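Local coordinates for transcriptional regulator, LacI family protein (Rhodococcus jostii, PDB 3K9C), which probably binds regulatory DNA and controls transcription, as LacI-family regulators do, and has a sensor domain like periplasmic binding proteins, at residues D80-L85 against V94-G99. Sequence-based numbering, arbitrary orientation.
Sequences DELGAL and VARASG
The flat guanidinium of R96 meets L82 obliquely: methyl CD1 of L82 lies 4.1 Å from NH2 of R96, neither squarely over the plane nor at its rim. Within that plane, R96 grips the carbonyl of A97 side-on, both donors converging on one oxygen. NE of R96 reaches O of A97 at 2.8 Å, from above the carbonyl plane, with an angle of 159° at the hydrogen. The longer bond, NH2 of R96 to the same O of A97 at 3.1 Å, lies in the carbonyl plane and is more bent (138°). A turn at chi3 (-79°) brings the guanidinium back alongside its own loop, its NE and NH2 side turned to the A97 carbonyl. The third nitrogen, NH1, bonds to the carbonyl oxygens of T75 and F77, so one side chain ties the loop after strand 91-94 to the loop leading into helix 79-86. A leucine in place of this arginine would probably leave the carbonyls of A97, T75 and F77 without these donors and the two loops freer to shift apart. L82 supplies the apolar half of the contact. With CG anti to the carbonyl carbon, beside the backbone N, the branch points off the helix and its CD1 comes 3.3 Å from O of S98, a close van der Waals approach; no hydrogen bond spans the two segments. L82 also packs on F77 and V93, while OG of S98 hydrogen-bonds the carbonyl oxygens of L100 and V103 within its own loop. Helix 79-86 crosses over from strand 67-73 to the adjacent parallel strand 91-94, a beta-alpha-beta unit whose following loop is held against the helix here, as expected in the Rossmann-like subdomains of LacI-family sensor domains.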
ATOM      1  N   ASP B  80      15.483  17.134  19.123  1.00 44.65           N
ATOM      2  CA  ASP B  80      14.916  18.477  19.206  1.00 45.33           C
ATOM      3  C   ASP B  80      13.455  18.563  18.767  1.00 44.55           C
ATOM      4  O   ASP B  80      12.620  19.135  19.469  1.00 44.35           O
ATOM      5  CB  ASP B  80      15.764  19.437  18.371  1.00 47.75           C
ATOM      6  CG  ASP B  80      17.253  19.275  18.633  1.00 52.11           C
ATOM      7  OD1 ASP B  80      17.802  18.197  18.307  1.00 54.53           O
ATOM      8  OD2 ASP B  80      17.875  20.218  19.171  1.00 52.27           O
ATOM      9  N   GLU B  81      13.149  18.004  17.601  1.00 43.58           N
ATOM     10  CA  GLU B  81      11.784  18.022  17.087  1.00 41.59           C
ATOM     11  C   GLU B  81      10.860  17.251  18.029  1.00 39.56           C
ATOM     12  O   GLU B  81       9.744  17.685  18.304  1.00 37.49           O
ATOM     13  CB  GLU B  81      11.746  17.409  15.683  1.00 43.07           C
ATOM     14  CG  GLU B  81      12.590  18.163  14.660  1.00 45.81           C
ATOM     15  CD  GLU B  81      12.693  17.435  13.329  1.00 46.59           C
ATOM     16  OE1 GLU B  81      13.278  16.331  13.293  1.00 45.75           O
ATOM     17  OE2 GLU B  81      12.186  17.968  12.320  1.00 47.77           O
ATOM     18  N   LEU B  82      11.324  16.104  18.518  1.00 38.40           N
ATOM     19  CA  LEU B  82      10.528  15.306  19.445  1.00 39.61           C
ATOM     20  C   LEU B  82      10.302  16.111  20.718  1.00 39.32           C
ATOM     21  O   LEU B  82       9.179  16.213  21.209  1.00 38.43           O
ATOM     22  CB  LEU B  82      11.246  14.002  19.796  1.00 39.13           C
ATOM     23  CG  LEU B  82      11.122  12.864  18.789  1.00 39.77           C
ATOM     24  CD1 LEU B  82      12.025  11.712  19.192  1.00 40.32           C
ATOM     25  CD2 LEU B  82       9.665  12.415  18.728  1.00 39.85           C
ATOM     26  N   GLY B  83      11.384  16.679  21.244  1.00 40.12           N
ATOM     27  CA  GLY B  83      11.289  17.470  22.456  1.00 39.86           C
ATOM     28  C   GLY B  83      10.224  18.539  22.342  1.00 40.11           C
ATOM     29  O   GLY B  83       9.339  18.634  23.188  1.00 40.37           O
ATOM     30  N   ALA B  84      10.301  19.339  21.284  1.00 39.85           N
ATOM     31  CA  ALA B  84       9.333  20.406  21.073  1.00 39.44           C
ATOM     32  C   ALA B  84       7.911  19.852  21.033  1.00 39.83           C
ATOM     33  O   ALA B  84       6.977  20.469  21.550  1.00 40.27           O
ATOM     34  CB  ALA B  84       9.647  21.141  19.781  1.00 39.85           C
ATOM     35  N   LEU B  85       7.749  18.686  20.421  1.00 38.24           N
ATOM     36  CA  LEU B  85       6.434  18.067  20.327  1.00 37.27           C
ATOM     37  C   LEU B  85       5.953  17.597  21.694  1.00 36.48           C
ATOM     38  O   LEU B  85       4.786  17.771  22.047  1.00 35.19           O
ATOM     39  CB  LEU B  85       6.470  16.876  19.363  1.00 37.43           C
ATOM     40  CG  LEU B  85       5.170  16.069  19.312  1.00 35.61           C
ATOM     41  CD1 LEU B  85       4.059  16.948  18.774  1.00 36.17           C
ATOM     42  CD2 LEU B  85       5.355  14.829  18.448  1.00 36.38           C
ATOM     43  N   VAL B  94       6.527   4.703  17.636  1.00 24.78           N
ATOM     44  CA  VAL B  94       6.389   3.275  17.402  1.00 22.92           C
ATOM     45  C   VAL B  94       7.429   2.773  16.406  1.00 24.39           C
ATOM     46  O   VAL B  94       7.784   3.475  15.461  1.00 23.98           O
ATOM     47  CB  VAL B  94       4.993   2.931  16.853  1.00 21.48           C
ATOM     48  CG1 VAL B  94       4.897   1.442  16.581  1.00 20.01           C
ATOM     49  CG2 VAL B  94       3.926   3.333  17.851  1.00 19.61           C
ATOM     50  N   ALA B  95       7.909   1.553  16.632  1.00 24.54           N
ATOM     51  CA  ALA B  95       8.882   0.913  15.755  1.00 26.35           C
ATOM     52  C   ALA B  95      10.279   1.508  15.851  1.00 27.54           C
ATOM     53  O   ALA B  95      11.096   1.327  14.953  1.00 29.88           O
ATOM     54  CB  ALA B  95       8.393   0.967  14.313  1.00 23.67           C
ATOM     55  N   ARG B  96      10.548   2.219  16.939  1.00 29.40           N
ATOM     56  CA  ARG B  96      11.858   2.821  17.160  1.00 30.60           C
ATOM     57  C   ARG B  96      11.945   3.367  18.577  1.00 31.37           C
ATOM     58  O   ARG B  96      10.926   3.542  19.246  1.00 30.93           O
ATOM     59  CB  ARG B  96      12.117   3.969  16.176  1.00 30.62           C
ATOM     60  CG  ARG B  96      11.170   5.151  16.329  1.00 32.86           C
ATOM     61  CD  ARG B  96      11.755   6.443  15.758  1.00 35.45           C
ATOM     62  NE  ARG B  96      12.712   7.068  16.670  1.00 37.04           N
ATOM     63  CZ  ARG B  96      13.313   8.237  16.452  1.00 40.53           C
ATOM     64  NH1 ARG B  96      13.068   8.927  15.342  1.00 40.66           N
ATOM     65  NH2 ARG B  96      14.145   8.737  17.360  1.00 42.23           N
ATOM     66  N   ALA B  97      13.168   3.628  19.027  1.00 32.22           N
ATOM     67  CA  ALA B  97      13.389   4.182  20.351  1.00 33.18           C
ATOM     68  C   ALA B  97      13.217   5.698  20.246  1.00 33.58           C
ATOM     69  O   ALA B  97      13.599   6.299  19.241  1.00 33.24           O
ATOM     70  CB  ALA B  97      14.792   3.835  20.835  1.00 31.73           C
ATOM     71  N   SER B  98      12.634   6.310  21.273  1.00 33.98           N
ATOM     72  CA  SER B  98      12.419   7.755  21.268  1.00 34.59           C
ATOM     73  C   SER B  98      13.747   8.482  21.402  1.00 35.92           C
ATOM     74  O   SER B  98      13.974   9.508  20.759  1.00 34.76           O
ATOM     75  CB  SER B  98      11.515   8.168  22.429  1.00 35.02           C
ATOM     76  OG  SER B  98      12.216   8.110  23.663  1.00 33.21           O
ATOM     77  N   GLY B  99      14.620   7.936  22.241  1.00 37.85           N
ATOM     78  CA  GLY B  99      15.912   8.551  22.474  1.00 40.34           C
ATOM     79  C   GLY B  99      15.738   9.771  23.359  1.00 42.86           C
ATOM     80  O   GLY B  99      16.608  10.640  23.414  1.00 43.76           O
TER